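Local structure of alkylhalidase CmlS (3I3L) at residues Val248-Asp253 / Ser270-Lys275; Lys468-Ile473 / Gln553-Leu558. The protein is a flavin-dependent halogenase of chloramphenicol biosynthesis in Streptomyces venezuelae, which carries its FAD covalently bound to an aspartate. All coordinates share one frame; numbering follows the deposited sequence.

Contact 1. Residues Val248-Asp253 / Ser270-Lys275; sequences VGLVVD and SSTLAK
Leu250 of strand 245-253 and Leu273 of helix 265-273 meet through their methyl groups. All the contacts between the two segments are made by carbon atoms. Leu250 CD2 lies 3.7 Å from Leu273 CD1, and it also approaches Leu273 CA at 4.0 Å. The other branch of Leu250 turns to Thr272, where CD1 is 3.7 Å from Thr272 CB and 3.8 Å from Thr272 CG2. The leucine fork thus spans two consecutive residues of the helix. Val248, two residues earlier on the same face of the strand, adds a third apolar contact. Its CG1 lies 4.0 Å from Leu273 CD2, and the two side chains run nearly perpendicular. CG of Leu273 is trans to the backbone N (chi1 -174°), which carries both methyls to Val248 CG1. Replacing Leu250 with alanine would probably open a gap beside Thr272 and Leu273 and leave the Leu273 methyls held less firmly.

Two polar groups at the edge of the contact find partners elsewhere. Thr272 turns its methyl to the strand, while OG1 hydrogen-bonds to Phe268 O within its own helix. Val248 O accepts a hydrogen bond from Tyr269 OH, a polar tie between strand and helix.

The strand pairs with strands 203-213 and 234-240, and Leu273 also touches Phe212 and Val236 from them. The helix packs on part of one face of the sheet. The side chain of Leu250 is about 9 Å from the bound FAD, so the contact lies near the flavin without touching it. Between Val248-Asp253 and Ser270-Lys275 themselves there is no hydrogen bond, and their fit rests on shape and exclusion of water.

Contact 2. Residues Lys468-Ile473 / Gln553-Leu558; sequences KRLNSI and QIVVRL
Leu470, near the C-terminal end of helix 456-471, reaches across to Val555 and Val556 of helix 551-560. It has the most surface buried by this contact, and its two methyls divide the work. CD2 comes within 3.6 Å of Val555 CG2, the closest approach between the segments. CD1 goes to the next residue, 4.3 Å from Val556 CG2, a looser touch. CG lies opposite the carbonyl carbon (chi1 -74°), which turns the fork toward helix 551-560.

Val555 points at Leu470, and the two side chains pass each other in opposite directions. Val556 projects more along the flank of the helix and offers only CG2. No hydrogen bond joins the segments. The nearest CA atoms, Leu470 CA and Val556 CA, are 8.7 Å apart. The contact is small and wholly apolar, and all three residues are buried.

Just after the first helix, Ser472 OG donates a 2.7 Å hydrogen bond back to Arg469 O, before the chain enters strand 473-478. Helix 535-543 packs alongside, with Tyr535 touching both Leu470 and Val555. Thr552 and Met559 of helix 551-560 also touch Leu470, and Val556 meets Val576 in the loop after strand 573-574. The contact lies among helices 456-471, 535-543 and 551-560 of the C-terminal domain. Strand 573-574 meets the end of the first through Val574, which touches Arg469, Ser472 and Ile473.

In the fold
The two contacts lie far apart in the single chain. Their centres are about 44 Å apart, and their nearest atoms about 28 Å. Both segments of contact 1 precede both of contact 2 along the chain. They share no helix, strand or sheet. Contact 1 belongs to the FAD-binding domain and joins a strand of a mixed sheet to a helix that follows soon after it. Contact 2 belongs to the C-terminal domain and brings together two helices, its segments 80 residues apart in sequence. Contact 1 is near the flavin, whereas contact 2 lies far from the flavin site. Each belongs to the local core of its own region.

Contact 1. Residues Val248-Asp253 / Ser270-Lys275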
ATOM      1  N   VAL A 248      13.747   9.872 -12.627  1.00 28.98           N
ATOM      2  CA  VAL A 248      14.716   8.726 -12.637  1.00 27.20           C
ATOM      3  C   VAL A 248      15.485   8.669 -11.319  1.00 26.66           C
ATOM      4  O   VAL A 248      16.259   9.571 -11.003  1.00 25.81           O
ATOM      5  CB  VAL A 248      15.689   8.837 -13.820  1.00 28.29           C
ATOM      6  CG1 VAL A 248      16.656   7.599 -13.817  1.00 29.75           C
ATOM      7  CG2 VAL A 248      14.912   8.857 -15.156  1.00 27.11           C
ATOM      8  N   GLY A 249      15.253   7.622 -10.526  1.00 27.92           N
ATOM      9  CA  GLY A 249      15.787   7.581  -9.151  1.00 25.91           C
ATOM     10  C   GLY A 249      16.594   6.324  -8.878  1.00 27.79           C
ATOM     11  O   GLY A 249      16.313   5.250  -9.451  1.00 29.36           O
ATOM     12  N   LEU A 250      17.607   6.451  -8.019  1.00 26.41           N
ATOM     13  CA  LEU A 250      18.349   5.295  -7.531  1.00 27.57           C
ATOM     14  C   LEU A 250      17.898   5.001  -6.108  1.00 25.73           C
ATOM     15  O   LEU A 250      17.839   5.891  -5.266  1.00 25.84           O
ATOM     16  CB  LEU A 250      19.891   5.573  -7.499  1.00 26.63           C
ATOM     17  CG  LEU A 250      20.427   6.247  -8.779  1.00 30.80           C
ATOM     18  CD1 LEU A 250      21.882   6.698  -8.587  1.00 32.75           C
ATOM     19  CD2 LEU A 250      20.349   5.324 -10.005  1.00 26.83           C
ATOM     20  N   VAL A 251      17.641   3.744  -5.826  1.00 25.59           N
ATOM     21  CA  VAL A 251      17.439   3.326  -4.434  1.00 24.63           C
ATOM     22  C   VAL A 251      18.604   2.400  -4.052  1.00 26.41           C
ATOM     23  O   VAL A 251      18.779   1.323  -4.631  1.00 23.99           O
ATOM     24  CB  VAL A 251      16.052   2.641  -4.233  1.00 23.54           C
ATOM     25  CG1 VAL A 251      15.836   2.213  -2.772  1.00 24.64           C
ATOM     26  CG2 VAL A 251      14.926   3.637  -4.655  1.00 19.59           C
ATOM     27  N   VAL A 252      19.399   2.848  -3.077  1.00 26.83           N
ATOM     28  CA  VAL A 252      20.638   2.179  -2.697  1.00 25.79           C
ATOM     29  C   VAL A 252      20.628   2.038  -1.181  1.00 28.24           C
ATOM     30  O   VAL A 252      19.645   2.439  -0.517  1.00 27.25           O
ATOM     31  CB  VAL A 252      21.873   2.967  -3.155  1.00 26.91           C
ATOM     32  CG1 VAL A 252      21.913   3.066  -4.680  1.00 26.41           C
ATOM     33  CG2 VAL A 252      21.902   4.418  -2.559  1.00 23.08           C
ATOM     34  N   ASP A 253      21.669   1.426  -0.619  1.00 26.70           N
ATOM     35  CA  ASP A 253      21.675   1.135   0.824  1.00 28.11           C
ATOM     36  C   ASP A 253      22.185   2.367   1.549  1.00 27.84           C
ATOM     37  O   ASP A 253      22.883   3.179   0.957  1.00 28.15           O
ATOM     38  CB  ASP A 253      22.531  -0.081   1.128  1.00 27.74           C
ATOM     39  CG  ASP A 253      22.484  -0.480   2.593  1.00 30.51           C
ATOM     40  OD1 ASP A 253      21.444  -0.995   3.047  1.00 29.77           O
ATOM     41  OD2 ASP A 253      23.492  -0.226   3.303  1.00 28.56           O
ATOM     42  N   SER A 270      25.394  10.141 -11.454  1.00 38.71           N
ATOM     43  CA  SER A 270      25.794   9.744 -12.819  1.00 40.71           C
ATOM     44  C   SER A 270      26.617   8.452 -12.850  1.00 39.78           C
ATOM     45  O   SER A 270      26.351   7.587 -13.693  1.00 39.88           O
ATOM     46  CB  SER A 270      26.601  10.855 -13.495  1.00 41.80           C
ATOM     47  OG  SER A 270      25.888  12.075 -13.358  1.00 47.92           O
ATOM     48  N   SER A 271      27.609   8.307 -11.964  1.00 38.67           N
ATOM     49  CA  SER A 271      28.440   7.072 -12.029  1.00 38.90           C
ATOM     50  C   SER A 271      27.658   5.834 -11.564  1.00 37.47           C
ATOM     51  O   SER A 271      27.846   4.729 -12.062  1.00 37.95           O
ATOM     52  CB  SER A 271      29.754   7.193 -11.236  1.00 39.05           C
ATOM     53  OG  SER A 271      29.542   7.545  -9.884  1.00 42.40           O
ATOM     54  N   THR A 272      26.747   6.024 -10.631  1.00 36.79           N
ATOM     55  CA  THR A 272      25.903   4.924 -10.231  1.00 36.28           C
ATOM     56  C   THR A 272      24.902   4.580 -11.334  1.00 36.35           C
ATOM     57  O   THR A 272      24.765   3.405 -11.706  1.00 36.47           O
ATOM     58  CB  THR A 272      25.213   5.195  -8.891  1.00 35.74           C
ATOM     59  OG1 THR A 272      26.200   5.562  -7.923  1.00 30.78           O
ATOM     60  CG2 THR A 272      24.522   3.934  -8.370  1.00 35.14           C
ATOM     61  N   LEU A 273      24.224   5.593 -11.873  1.00 35.26           N
ATOM     62  CA  LEU A 273      23.179   5.311 -12.855  1.00 36.89           C
ATOM     63  C   LEU A 273      23.778   4.604 -14.083  1.00 36.67           C
ATOM     64  O   LEU A 273      23.113   3.823 -14.742  1.00 36.52           O
ATOM     65  CB  LEU A 273      22.470   6.590 -13.284  1.00 36.48           C
ATOM     66  CG  LEU A 273      21.254   6.508 -14.198  1.00 37.89           C
ATOM     67  CD1 LEU A 273      20.212   5.527 -13.667  1.00 36.67           C
ATOM     68  CD2 LEU A 273      20.652   7.930 -14.339  1.00 34.37           C
ATOM     69  N   ALA A 274      25.045   4.888 -14.372  1.00 36.82           N
ATOM     70  CA  ALA A 274      25.747   4.314 -15.523  1.00 35.05           C
ATOM     71  C   ALA A 274      26.001   2.812 -15.302  1.00 34.37           C
ATOM     72  O   ALA A 274      26.263   2.073 -16.232  1.00 36.16           O
ATOM     73  CB  ALA A 274      27.044   5.073 -15.729  1.00 35.73           C
ATOM     74  N   LYS A 275      25.907   2.350 -14.065  1.00 35.08           N
ATOM     75  CA  LYS A 275      26.083   0.919 -13.796  1.00 34.28           C
ATOM     76  C   LYS A 275      24.879   0.076 -14.177  1.00 34.57           C
ATOM     77  O   LYS A 275      24.970  -1.146 -14.139  1.00 34.27           O
ATOM     78  CB  LYS A 275      26.387   0.693 -12.328  1.00 35.17           C
ATOM     79  CG  LYS A 275      27.747   1.219 -11.871  1.00 37.65           C
ATOM     80  CD  LYS A 275      27.996   0.912 -10.369  1.00 45.31           C
ATOM     81  CE  LYS A 275      28.578  -0.570 -10.080  1.00 52.78           C
ATOM     82  NZ  LYS A 275      27.838  -1.810 -10.718  1.00 51.28           N
TER

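Contact 2. Residues Lys468-Ile473 / Gln553-Leu558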
ATOM      1  N   LYS A 468      -8.542 -26.537  -9.999  1.00 41.29           N
ATOM      2  CA  LYS A 468      -8.128 -27.912  -9.810  1.00 42.51           C
ATOM      3  C   LYS A 468      -7.819 -28.265  -8.346  1.00 41.39           C
ATOM      4  O   LYS A 468      -8.108 -29.383  -7.909  1.00 42.79           O
ATOM      5  CB  LYS A 468      -6.931 -28.232 -10.717  1.00 42.70           C
ATOM      6  CG  LYS A 468      -6.184 -29.502 -10.354  1.00 47.92           C
ATOM      7  CD  LYS A 468      -5.887 -30.396 -11.552  1.00 53.63           C
ATOM      8  CE  LYS A 468      -6.902 -31.573 -11.578  1.00 56.24           C
ATOM      9  NZ  LYS A 468      -6.749 -32.579 -12.683  1.00 56.87           N
ATOM     10  N   ARG A 469      -7.233 -27.347  -7.591  1.00 40.59           N
ATOM     11  CA  ARG A 469      -6.833 -27.675  -6.210  1.00 39.06           C
ATOM     12  C   ARG A 469      -8.065 -27.720  -5.314  1.00 37.62           C
ATOM     13  O   ARG A 469      -8.263 -28.680  -4.551  1.00 36.15           O
ATOM     14  CB  ARG A 469      -5.794 -26.715  -5.664  1.00 39.46           C
ATOM     15  CG  ARG A 469      -4.408 -26.907  -6.199  1.00 42.07           C
ATOM     16  CD  ARG A 469      -3.654 -25.595  -5.994  1.00 49.24           C
ATOM     17  NE  ARG A 469      -2.251 -25.663  -6.396  1.00 48.85           N
ATOM     18  CZ  ARG A 469      -1.250 -26.013  -5.589  1.00 53.91           C
ATOM     19  NH1 ARG A 469      -1.470 -26.337  -4.306  1.00 52.56           N
ATOM     20  NH2 ARG A 469      -0.009 -26.047  -6.068  1.00 54.38           N
ATOM     21  N   LEU A 470      -8.914 -26.705  -5.435  1.00 36.62           N
ATOM     22  CA  LEU A 470     -10.127 -26.638  -4.646  1.00 36.40           C
ATOM     23  C   LEU A 470     -10.979 -27.895  -4.907  1.00 38.27           C
ATOM     24  O   LEU A 470     -11.548 -28.487  -3.967  1.00 36.69           O
ATOM     25  CB  LEU A 470     -10.920 -25.371  -4.976  1.00 36.30           C
ATOM     26  CG  LEU A 470     -10.347 -24.049  -4.429  1.00 37.78           C
ATOM     27  CD1 LEU A 470     -10.978 -22.878  -5.056  1.00 36.81           C
ATOM     28  CD2 LEU A 470     -10.573 -23.968  -2.904  1.00 39.98           C
ATOM     29  N   ASN A 471     -11.057 -28.313  -6.176  1.00 40.00           N
ATOM     30  CA  ASN A 471     -11.917 -29.456  -6.548  1.00 41.02           C
ATOM     31  C   ASN A 471     -11.398 -30.752  -5.972  1.00 39.76           C
ATOM     32  O   ASN A 471     -12.193 -31.654  -5.698  1.00 40.04           O
ATOM     33  CB  ASN A 471     -12.126 -29.563  -8.085  1.00 42.94           C
ATOM     34  CG  ASN A 471     -13.096 -28.499  -8.633  1.00 44.18           C
ATOM     35  OD1 ASN A 471     -13.063 -28.164  -9.815  1.00 49.97           O
ATOM     36  ND2 ASN A 471     -13.953 -27.970  -7.773  1.00 48.40           N
ATOM     37  N   SER A 472     -10.083 -30.819  -5.741  1.00 37.52           N
ATOM     38  CA  SER A 472      -9.467 -32.029  -5.227  1.00 37.57           C
ATOM     39  C   SER A 472      -9.677 -32.186  -3.726  1.00 37.23           C
ATOM     40  O   SER A 472      -9.243 -33.179  -3.146  1.00 37.76           O
ATOM     41  CB  SER A 472      -7.961 -32.065  -5.515  1.00 37.33           C
ATOM     42  OG  SER A 472      -7.300 -31.179  -4.643  1.00 35.17           O
ATOM     43  N   ILE A 473     -10.307 -31.193  -3.112  1.00 35.81           N
ATOM     44  CA  ILE A 473     -10.480 -31.182  -1.673  1.00 34.68           C
ATOM     45  C   ILE A 473     -11.744 -31.935  -1.282  1.00 34.90           C
ATOM     46  O   ILE A 473     -12.863 -31.444  -1.417  1.00 33.56           O
ATOM     47  CB  ILE A 473     -10.532 -29.751  -1.097  1.00 33.91           C
ATOM     48  CG1 ILE A 473      -9.130 -29.094  -1.209  1.00 33.86           C
ATOM     49  CG2 ILE A 473     -11.034 -29.750   0.341  1.00 31.28           C
ATOM     50  CD1 ILE A 473      -9.135 -27.623  -0.838  1.00 33.38           C
ATOM     51  N   GLN A 553     -14.113 -17.100  -3.156  1.00 47.58           N
ATOM     52  CA  GLN A 553     -13.285 -16.113  -2.461  1.00 47.63           C
ATOM     53  C   GLN A 553     -13.360 -16.422  -0.964  1.00 45.41           C
ATOM     54  O   GLN A 553     -12.367 -16.384  -0.263  1.00 45.63           O
ATOM     55  CB  GLN A 553     -13.790 -14.687  -2.750  1.00 48.81           C
ATOM     56  CG  GLN A 553     -13.602 -14.190  -4.184  1.00 53.49           C
ATOM     57  CD  GLN A 553     -14.593 -14.825  -5.190  1.00 60.46           C
ATOM     58  OE1 GLN A 553     -15.375 -15.753  -4.869  1.00 61.69           O
ATOM     59  NE2 GLN A 553     -14.544 -14.330  -6.423  1.00 63.56           N
ATOM     60  N   ILE A 554     -14.553 -16.767  -0.508  1.00 43.36           N
ATOM     61  CA  ILE A 554     -14.785 -17.064   0.889  1.00 42.11           C
ATOM     62  C   ILE A 554     -13.918 -18.249   1.351  1.00 41.20           C
ATOM     63  O   ILE A 554     -13.231 -18.153   2.356  1.00 40.40           O
ATOM     64  CB  ILE A 554     -16.289 -17.268   1.173  1.00 42.43           C
ATOM     65  CG1 ILE A 554     -17.017 -15.927   1.082  1.00 42.61           C
ATOM     66  CG2 ILE A 554     -16.515 -17.855   2.552  1.00 40.45           C
ATOM     67  CD1 ILE A 554     -18.501 -15.996   1.270  1.00 44.12           C
ATOM     68  N   VAL A 555     -13.879 -19.341   0.586  1.00 40.06           N
ATOM     69  CA  VAL A 555     -13.075 -20.447   1.039  1.00 38.87           C
ATOM     70  C   VAL A 555     -11.584 -20.189   0.877  1.00 39.35           C
ATOM     71  O   VAL A 555     -10.791 -20.630   1.719  1.00 37.49           O
ATOM     72  CB  VAL A 555     -13.528 -21.923   0.559  1.00 38.57           C
ATOM     73  CG1 VAL A 555     -14.879 -21.956  -0.139  1.00 36.03           C
ATOM     74  CG2 VAL A 555     -12.455 -22.574  -0.216  1.00 34.01           C
ATOM     75  N   VAL A 556     -11.185 -19.488  -0.180  1.00 40.35           N
ATOM     76  CA  VAL A 556      -9.754 -19.151  -0.307  1.00 41.87           C
ATOM     77  C   VAL A 556      -9.278 -18.274   0.870  1.00 42.37           C
ATOM     78  O   VAL A 556      -8.191 -18.477   1.446  1.00 42.16           O
ATOM     79  CB  VAL A 556      -9.390 -18.505  -1.696  1.00 42.73           C
ATOM     80  CG1 VAL A 556      -7.982 -17.955  -1.690  1.00 41.62           C
ATOM     81  CG2 VAL A 556      -9.525 -19.545  -2.827  1.00 42.22           C
ATOM     82  N   ARG A 557     -10.086 -17.291   1.215  1.00 43.07           N
ATOM     83  CA  ARG A 557      -9.713 -16.426   2.330  1.00 45.30           C
ATOM     84  C   ARG A 557      -9.658 -17.204   3.645  1.00 44.29           C
ATOM     85  O   ARG A 557      -8.744 -17.017   4.419  1.00 45.63           O
ATOM     86  CB  ARG A 557     -10.639 -15.209   2.443  1.00 46.07           C
ATOM     87  CG  ARG A 557     -10.290 -14.071   1.466  1.00 51.29           C
ATOM     88  CD  ARG A 557      -8.772 -13.838   1.467  1.00 58.95           C
ATOM     89  NE  ARG A 557      -8.300 -12.966   0.382  1.00 65.24           N
ATOM     90  CZ  ARG A 557      -7.922 -13.365  -0.839  1.00 66.68           C
ATOM     91  NH1 ARG A 557      -7.493 -12.468  -1.717  1.00 68.22           N
ATOM     92  NH2 ARG A 557      -7.970 -14.642  -1.199  1.00 65.22           N
ATOM     93  N   LEU A 558     -10.605 -18.109   3.864  1.00 42.80           N
ATOM     94  CA  LEU A 558     -10.577 -18.956   5.085  1.00 41.88           C
ATOM     95  C   LEU A 558      -9.363 -19.857   5.118  1.00 41.20           C
ATOM     96  O   LEU A 558      -8.832 -20.165   6.195  1.00 42.36           O
ATOM     97  CB  LEU A 558     -11.874 -19.754   5.271  1.00 38.64           C
ATOM     98  CG  LEU A 558     -13.059 -18.903   5.711  1.00 40.13           C
ATOM     99  CD1 LEU A 558     -14.405 -19.570   5.325  1.00 41.26           C
ATOM    100  CD2 LEU A 558     -12.978 -18.541   7.219  1.00 34.12           C
TER